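PDB 7KWD: alkaline phosphatase from Thermus thermophilus, which probably removes phosphate groups from a range of phosphorylated compounds as a homodimeric hydrolase that depends on zinc and magnesium. Local coordinates for residues A[59-62]-A[63-67]; A[286-289]-A[290-293]; A[194-197]-A[198-202]; A[163-166]-A[167-170]. All blocks are in the same frame, centred on the assembly; numbering follows the deposited sequence.

All four contacts are local, each made along one helix or at its end. Interaction 2, on helix 283-306, is wholly buried and its side chains meet through apolar and CH-pi packing. Interaction 1 closes the C-terminal end of helix 51-65, next to the second subunit, and is richer in arginines; it packs directly on interaction 2 through Tyr60 and Leu287. Interactions 3 and 4 form a second touching pair, their centres about 11 Å apart, where Leu196 and Phe200 of helix 196-202 meet Ala166 and Leu170 of helix 162-172. Interaction 3 covers a helix start with an aspartate cap, whereas interaction 4 has a charged outer side and an apolar inner one.

Interaction 1 of 4, residues A[59-62]-A[63-67]; sequences AYAR and RRQGR
Arg64 lays its CG over one face of the Tyr60 ring, 3.7 Å from the ring centroid and displaced toward the rim, a CH-pi contact. The tyrosine ring reaches this position because its CG is anti to the backbone N (chi1 -171°), which swings it along the helix toward the next turn. The arginine chain then bends at chi2 and chi3, and its guanidinium stands almost perpendicular to the ring as it leaves for Asp340 and Glu343. At the ring edge, NE2 of Gln65 lies in plane, 3.7 Å from Tyr60 CE1, and a water joins this amide nitrogen to Tyr60 OH. The other end of the amide is held too: Arg67 NH1 donates to Gln65 OE1 over 2.6 Å, within the guanidinium plane. Behind these side chains the helix terminates. Gly66 leaves helical geometry with positive phi, and Arg67 N turns back to Ala61 O at 2.9 Å in a nearly straight bond (171°), six residues back, while Gly66 N bonds Arg62 O weakly. Gly66 makes backbone hydrogen bonds to the second subunit, placing this helix end at the dimer interface. Tyr60 and Gln65 face helix 283-306, while Tyr60 and Arg64 also touch Val339 of helix 337-340.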
# COMPACT_ATOMS: atom_id res chain seq x y z
N ALA A 59 12.94 0.96 -6.80
CA ALA A 59 13.40 0.23 -7.96
C ALA A 59 14.12 1.16 -8.92
O ALA A 59 15.18 0.82 -9.45
CB ALA A 59 12.23 -0.45 -8.67
N TYR A 60 13.56 2.35 -9.13
CA TYR A 60 14.16 3.28 -10.09
C TYR A 60 15.58 3.66 -9.66
O TYR A 60 16.50 3.70 -10.47
CB TYR A 60 13.28 4.51 -10.24
CG TYR A 60 13.74 5.42 -11.38
CD1 TYR A 60 14.68 6.39 -11.16
CD2 TYR A 60 13.25 5.25 -12.68
CE1 TYR A 60 15.12 7.19 -12.20
CE2 TYR A 60 13.70 6.08 -13.72
CZ TYR A 60 14.62 7.02 -13.48
OH TYR A 60 15.09 7.83 -14.50
N ALA A 61 15.75 4.00 -8.38
CA ALA A 61 17.09 4.37 -7.92
C ALA A 61 18.09 3.24 -8.17
O ALA A 61 19.20 3.48 -8.68
CB ALA A 61 17.03 4.76 -6.44
N ARG A 62 17.72 2.01 -7.83
CA ARG A 62 18.66 0.90 -8.00
C ARG A 62 18.89 0.61 -9.47
O ARG A 62 20.03 0.62 -9.95
CB ARG A 62 18.14 -0.34 -7.29
CG ARG A 62 18.43 -0.35 -5.79
CD ARG A 62 17.49 -1.36 -5.05
NE ARG A 62 17.90 -1.55 -3.65
CZ ARG A 62 18.90 -2.32 -3.26
NH1 ARG A 62 19.63 -3.02 -4.14
NH2 ARG A 62 19.20 -2.39 -1.98
N ARG A 63 17.79 0.42 -10.22
CA ARG A 63 17.87 -0.06 -11.59
C ARG A 63 18.37 1.01 -12.57
O ARG A 63 19.11 0.69 -13.51
CB ARG A 63 16.49 -0.56 -12.01
CG ARG A 63 16.46 -1.18 -13.36
CD ARG A 63 15.10 -1.82 -13.59
NE ARG A 63 14.89 -2.15 -14.99
CZ ARG A 63 14.94 -3.38 -15.49
NH1 ARG A 63 15.20 -4.43 -14.71
NH2 ARG A 63 14.70 -3.57 -16.78
N ARG A 64 17.93 2.26 -12.41
CA ARG A 64 18.27 3.27 -13.40
C ARG A 64 19.31 4.26 -12.93
O ARG A 64 19.87 5.00 -13.76
CB ARG A 64 17.05 4.12 -13.81
CG ARG A 64 15.81 3.37 -14.18
CD ARG A 64 16.10 2.24 -15.10
NE ARG A 64 16.44 2.70 -16.44
CZ ARG A 64 17.37 2.14 -17.21
NH1 ARG A 64 18.09 1.10 -16.77
NH2 ARG A 64 17.57 2.63 -18.43
N GLN A 65 19.54 4.36 -11.64
CA GLN A 65 20.58 5.24 -11.14
C GLN A 65 21.68 4.47 -10.42
O GLN A 65 22.63 5.09 -9.96
CB GLN A 65 19.96 6.29 -10.22
CG GLN A 65 18.86 7.12 -10.94
CD GLN A 65 18.30 8.25 -10.10
OE1 GLN A 65 18.35 8.21 -8.88
NE2 GLN A 65 17.78 9.29 -10.76
N GLY A 66 21.58 3.15 -10.36
CA GLY A 66 22.61 2.35 -9.69
C GLY A 66 22.90 2.79 -8.28
O GLY A 66 24.06 2.74 -7.83
N ARG A 67 21.87 3.21 -7.54
CA ARG A 67 22.03 3.68 -6.16
C ARG A 67 20.88 3.15 -5.31
O ARG A 67 19.77 2.92 -5.80
CB ARG A 67 22.04 5.22 -6.09
CG ARG A 67 20.70 5.79 -6.64
CD ARG A 67 20.55 7.30 -6.65
NE ARG A 67 19.95 7.70 -5.40
CZ ARG A 67 18.85 8.43 -5.28
NH1 ARG A 67 18.18 8.88 -6.33
NH2 ARG A 67 18.43 8.72 -4.06
O HOH W 1 17.46 9.13 -13.80

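Interaction 2 of 4, residues A[286-289]-A[290-293]; sequences TLWD and VLAA
Leu291 overlaps the indole of Trp288, its CD1 lying over one face of the six-membered ring, 4.0 Å from the centroid and 15° off the normal. The methyl sits nearer the rim than the middle and meets CE3 and CZ3 about equally. From one turn earlier Leu287 closes on the same leucine, its CD1 3.9 Å from Leu291 CG. With CG anti to the backbone N (chi1 163°), Leu287 sends its branch up the helix, so Leu291 is packed by both an aromatic face and an aliphatic branch. On another side of the helix, Val290 CG2 lies 3.1 Å from Thr286 O, the same oxygen that accepts Val290 N. Regular backbone bonds run beneath, among them Leu291 N to Leu287 O at 2.8 Å. The polar ends are satisfied outside: Thr286 OG1 by Asn278 and the carbonyl of Asp282, Asp289 OD1 by the backbone N of Glu234. Helices 51-65, 234-239 and 273-280 all pack against this segment. The arrangement is that of a buried helix in the alkaline phosphatase fold, running close to the metal centre: the side chain of Thr286 lies about 8 Å from those of the zinc ligands Asp275 and His279.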
# COMPACT_ATOMS: atom_id res chain seq x y z
N THR A 286 5.41 11.83 -9.79
CA THR A 286 5.51 11.30 -8.43
C THR A 286 6.93 10.86 -8.13
O THR A 286 7.49 11.17 -7.07
CB THR A 286 4.56 10.12 -8.27
OG1 THR A 286 3.24 10.57 -8.52
CG2 THR A 286 4.68 9.54 -6.88
N LEU A 287 7.54 10.13 -9.06
CA LEU A 287 8.88 9.63 -8.87
C LEU A 287 9.86 10.76 -8.60
O LEU A 287 10.67 10.67 -7.67
CB LEU A 287 9.32 8.84 -10.10
CG LEU A 287 10.82 8.59 -10.22
CD1 LEU A 287 11.27 7.58 -9.18
CD2 LEU A 287 11.16 8.03 -11.62
N TRP A 288 9.83 11.82 -9.41
CA TRP A 288 10.83 12.87 -9.25
C TRP A 288 10.61 13.67 -7.97
O TRP A 288 11.59 14.13 -7.37
CB TRP A 288 10.90 13.77 -10.50
CG TRP A 288 11.76 13.10 -11.53
CD1 TRP A 288 11.34 12.45 -12.64
CD2 TRP A 288 13.18 12.95 -11.49
NE1 TRP A 288 12.41 11.92 -13.30
CE2 TRP A 288 13.55 12.21 -12.62
CE3 TRP A 288 14.17 13.37 -10.61
CZ2 TRP A 288 14.88 11.88 -12.89
CZ3 TRP A 288 15.50 13.05 -10.89
CH2 TRP A 288 15.83 12.31 -12.02
N ASP A 289 9.36 13.82 -7.50
CA ASP A 289 9.17 14.48 -6.21
C ASP A 289 9.59 13.56 -5.06
O ASP A 289 10.04 14.03 -4.01
CB ASP A 289 7.72 14.96 -6.05
CG ASP A 289 7.51 16.38 -6.58
OD1 ASP A 289 8.09 16.69 -7.64
OD2 ASP A 289 6.83 17.22 -5.93
N VAL A 290 9.49 12.25 -5.26
CA VAL A 290 10.01 11.34 -4.26
C VAL A 290 11.53 11.38 -4.26
O VAL A 290 12.15 11.31 -3.19
CB VAL A 290 9.51 9.91 -4.51
CG1 VAL A 290 10.21 8.94 -3.56
CG2 VAL A 290 8.02 9.86 -4.29
N LEU A 291 12.15 11.50 -5.45
CA LEU A 291 13.60 11.59 -5.54
C LEU A 291 14.09 12.94 -5.01
O LEU A 291 15.12 13.01 -4.34
CB LEU A 291 14.09 11.39 -6.99
CG LEU A 291 13.79 10.02 -7.58
CD1 LEU A 291 14.44 9.85 -8.93
CD2 LEU A 291 14.30 8.88 -6.69
N ALA A 292 13.32 13.99 -5.22
CA ALA A 292 13.68 15.27 -4.61
C ALA A 292 13.62 15.19 -3.08
O ALA A 292 14.45 15.77 -2.38
CB ALA A 292 12.75 16.37 -5.10
N ALA A 293 12.58 14.54 -2.55
CA ALA A 293 12.51 14.32 -1.11
C ALA A 293 13.72 13.52 -0.62
O ALA A 293 14.24 13.78 0.48
CB ALA A 293 11.23 13.57 -0.76

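Interaction 3 of 4, residues A[194-197]-A[198-202]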
# COMPACT_ATOMS: atom_id res chain seq x y z
N LYS A 194 -3.68 44.26 -0.68
CA LYS A 194 -2.68 44.56 0.35
C LYS A 194 -1.30 44.02 -0.02
O LYS A 194 -1.18 42.90 -0.51
CB LYS A 194 -3.16 43.95 1.66
CG LYS A 194 -2.48 44.41 2.92
CD LYS A 194 -2.92 43.51 4.11
CE LYS A 194 -4.32 43.86 4.65
NZ LYS A 194 -4.44 43.66 6.13
N ASP A 195 -0.24 44.81 0.24
CA ASP A 195 1.15 44.35 0.01
C ASP A 195 1.65 43.64 1.27
O ASP A 195 2.29 44.23 2.14
CB ASP A 195 2.06 45.52 -0.38
CG ASP A 195 3.49 45.08 -0.75
OD1 ASP A 195 3.86 43.93 -0.44
OD2 ASP A 195 4.25 45.90 -1.36
N LEU A 196 1.35 42.33 1.38
CA LEU A 196 1.79 41.60 2.56
C LEU A 196 3.31 41.47 2.61
O LEU A 196 3.89 41.37 3.70
CB LEU A 196 1.18 40.21 2.58
CG LEU A 196 0.12 39.87 3.60
CD1 LEU A 196 0.12 38.31 3.69
CD2 LEU A 196 0.30 40.48 4.93
N TYR A 197 3.98 41.46 1.46
CA TYR A 197 5.43 41.43 1.48
C TYR A 197 5.97 42.59 2.28
O TYR A 197 6.84 42.42 3.14
CB TYR A 197 5.99 41.46 0.06
CG TYR A 197 5.80 40.13 -0.66
CD1 TYR A 197 6.43 38.97 -0.21
CD2 TYR A 197 5.00 40.03 -1.76
CE1 TYR A 197 6.25 37.78 -0.84
CE2 TYR A 197 4.83 38.85 -2.42
CZ TYR A 197 5.45 37.72 -1.95
OH TYR A 197 5.28 36.54 -2.61
N ALA A 198 5.44 43.78 2.00
CA ALA A 198 5.88 44.97 2.73
C ALA A 198 5.65 44.80 4.22
O ALA A 198 6.49 45.21 5.03
CB ALA A 198 5.15 46.21 2.21
N ALA A 199 4.52 44.18 4.60
CA ALA A 199 4.22 44.03 6.01
C ALA A 199 5.18 43.05 6.68
O ALA A 199 5.59 43.25 7.83
CB ALA A 199 2.77 43.58 6.18
N PHE A 200 5.56 41.98 5.98
CA PHE A 200 6.59 41.10 6.52
C PHE A 200 7.92 41.83 6.63
O PHE A 200 8.62 41.71 7.64
CB PHE A 200 6.73 39.86 5.63
CG PHE A 200 5.78 38.71 5.97
CD1 PHE A 200 4.49 38.69 5.48
CD2 PHE A 200 6.22 37.62 6.72
CE1 PHE A 200 3.63 37.62 5.74
CE2 PHE A 200 5.37 36.57 7.00
CZ PHE A 200 4.07 36.57 6.50
N ALA A 201 8.27 42.61 5.63
CA ALA A 201 9.53 43.34 5.72
C ALA A 201 9.53 44.26 6.93
O ALA A 201 10.58 44.45 7.57
CB ALA A 201 9.80 44.13 4.44
N ALA A 202 8.39 44.86 7.24
CA ALA A 202 8.34 45.77 8.39
C ALA A 202 8.61 45.04 9.70
O ALA A 202 9.04 45.66 10.67
CB ALA A 202 6.98 46.45 8.47
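Ala198, in the first turn of helix 196-202, meets the carboxylate of Asp195 with both its amide and its methyl. It is capped by Asp195, the N-cap residue, whose OD1 accepts Ala198 N at 2.9 Å with a fairly straight N-H (162°). The amide approaches from above the carboxylate plane, 64° out of it, and the methyl lies against the same group, Ala198 CB to Asp195 CG 3.6 Å. Asp195 can fold back in this way because its CG is anti to the backbone N (chi1 -176°), beside the carbonyl carbon. Leu196 spreads its two methyls over the next turn: CD2 reaches Ala199 CB at 4.2 Å and CD1 reaches Phe200 CE1 at 4.1 Å. The Phe200 ring has Leu196 O at its edge, in plane, 3.3 Å from CD1. Tyr197 contributes mainly backbone, its carbonyl accepting Ala201 N at 2.9 Å, while its hydroxyl bonds Asp182 and its ring meets Arg209 in a cation-pi contact. Leu196, Ala199 and Phe200 pack on helix 162-172. The chemistry thus divides by position: a carboxylate satisfies an amide at the helix start and would probably be stabilised by the helix dipole, whereas apolar side chains join the helix to its neighbour.

Interaction 4 of 4, residues A[163-166]-A[167-170]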
# COMPACT_ATOMS: atom_id res chain seq x y z
N GLU A 163 -5.49 33.52 1.54
CA GLU A 163 -5.19 34.94 1.64
C GLU A 163 -5.21 35.37 3.10
O GLU A 163 -4.32 36.09 3.58
CB GLU A 163 -6.18 35.74 0.79
CG GLU A 163 -5.64 37.09 0.36
CD GLU A 163 -6.52 37.85 -0.63
OE1 GLU A 163 -6.95 38.98 -0.26
OE2 GLU A 163 -6.75 37.33 -1.76
N ARG A 164 -6.19 34.89 3.85
CA ARG A 164 -6.26 35.18 5.27
C ARG A 164 -5.16 34.45 6.04
O ARG A 164 -4.54 35.03 6.95
CB ARG A 164 -7.65 34.78 5.79
CG ARG A 164 -7.84 34.80 7.32
CD ARG A 164 -7.52 36.17 7.95
NE ARG A 164 -7.58 36.06 9.40
CZ ARG A 164 -6.77 36.68 10.27
NH1 ARG A 164 -5.81 37.50 9.84
NH2 ARG A 164 -6.94 36.47 11.57
N ILE A 165 -4.90 33.19 5.69
CA ILE A 165 -3.85 32.41 6.35
C ILE A 165 -2.49 33.13 6.25
O ILE A 165 -1.73 33.17 7.21
CB ILE A 165 -3.81 30.99 5.74
CG1 ILE A 165 -5.08 30.21 6.14
CG2 ILE A 165 -2.58 30.21 6.23
CD1 ILE A 165 -5.27 28.92 5.34
N ALA A 166 -2.21 33.74 5.11
CA ALA A 166 -0.96 34.50 4.96
C ALA A 166 -0.88 35.63 5.97
O ALA A 166 0.20 35.93 6.50
CB ALA A 166 -0.85 35.04 3.53
N GLU A 167 -2.03 36.25 6.28
CA GLU A 167 -2.04 37.26 7.32
C GLU A 167 -1.78 36.62 8.68
O GLU A 167 -1.05 37.16 9.52
CB GLU A 167 -3.40 38.00 7.35
CG GLU A 167 -3.81 38.78 6.09
CD GLU A 167 -5.30 39.17 6.14
OE1 GLU A 167 -5.76 39.58 7.20
OE2 GLU A 167 -6.01 39.02 5.14
N GLN A 168 -2.40 35.46 8.92
CA GLN A 168 -2.17 34.75 10.17
C GLN A 168 -0.70 34.36 10.33
O GLN A 168 -0.17 34.34 11.44
CB GLN A 168 -3.07 33.52 10.21
CG GLN A 168 -4.56 33.86 10.35
CD GLN A 168 -5.41 32.61 10.33
OE1 GLN A 168 -5.82 32.16 9.26
NE2 GLN A 168 -5.68 32.04 11.50
N TYR A 169 -0.02 34.02 9.21
CA TYR A 169 1.40 33.71 9.26
C TYR A 169 2.22 34.90 9.74
O TYR A 169 3.16 34.75 10.55
CB TYR A 169 1.88 33.28 7.88
CG TYR A 169 1.64 31.85 7.51
CD1 TYR A 169 0.79 31.03 8.26
CD2 TYR A 169 2.31 31.29 6.45
CE1 TYR A 169 0.61 29.70 7.91
CE2 TYR A 169 2.14 29.98 6.09
CZ TYR A 169 1.28 29.18 6.83
OH TYR A 169 1.14 27.85 6.44
N LEU A 170 1.91 36.10 9.23
CA LEU A 170 2.60 37.30 9.69
C LEU A 170 2.43 37.48 11.20
O LEU A 170 3.39 37.80 11.90
CB LEU A 170 2.07 38.52 8.94
CG LEU A 170 2.63 39.89 9.31
CD1 LEU A 170 4.15 39.98 9.09
CD2 LEU A 170 1.90 41.00 8.52
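Arg164 and Glu167 form a salt bridge, long and weakly directed, with NH1 3.4 Å from OE1 and an N-H angle of 138°. The two side chains cross at about a right angle, their flat groups turned 56° apart. The other carboxylate oxygen of Glu167 pairs with Arg190, so the glutamate is shared between two arginines. The guanidinium is also packed from one side: Gln168 CG sits over the centre of its face, 3.6 Å from Arg164 CZ, and the glutamine amide lies nearly parallel to it, 16° apart. A bend at chi2 in Arg164 folds its end back over this next turn, while the amide of Gln168 is bonded by Ser155 and Asn156. These residues belong to helix 162-172, an amphipathic helix of the alkaline phosphatase fold with its polar side outward and Ile165, Ala166 and Tyr169 buried. Apolar packing takes over there: Ile165 CG2 touches Tyr169 CE1 at 3.6 Å, the two side chains running side by side in the same direction. The Tyr169 ring stacks on Tyr177 and its OH bonds Val144 O. Among the backbone bonds, Tyr169 N to Ile165 O is 2.8 Å and Leu170 N to Ala166 O is 3.2 Å.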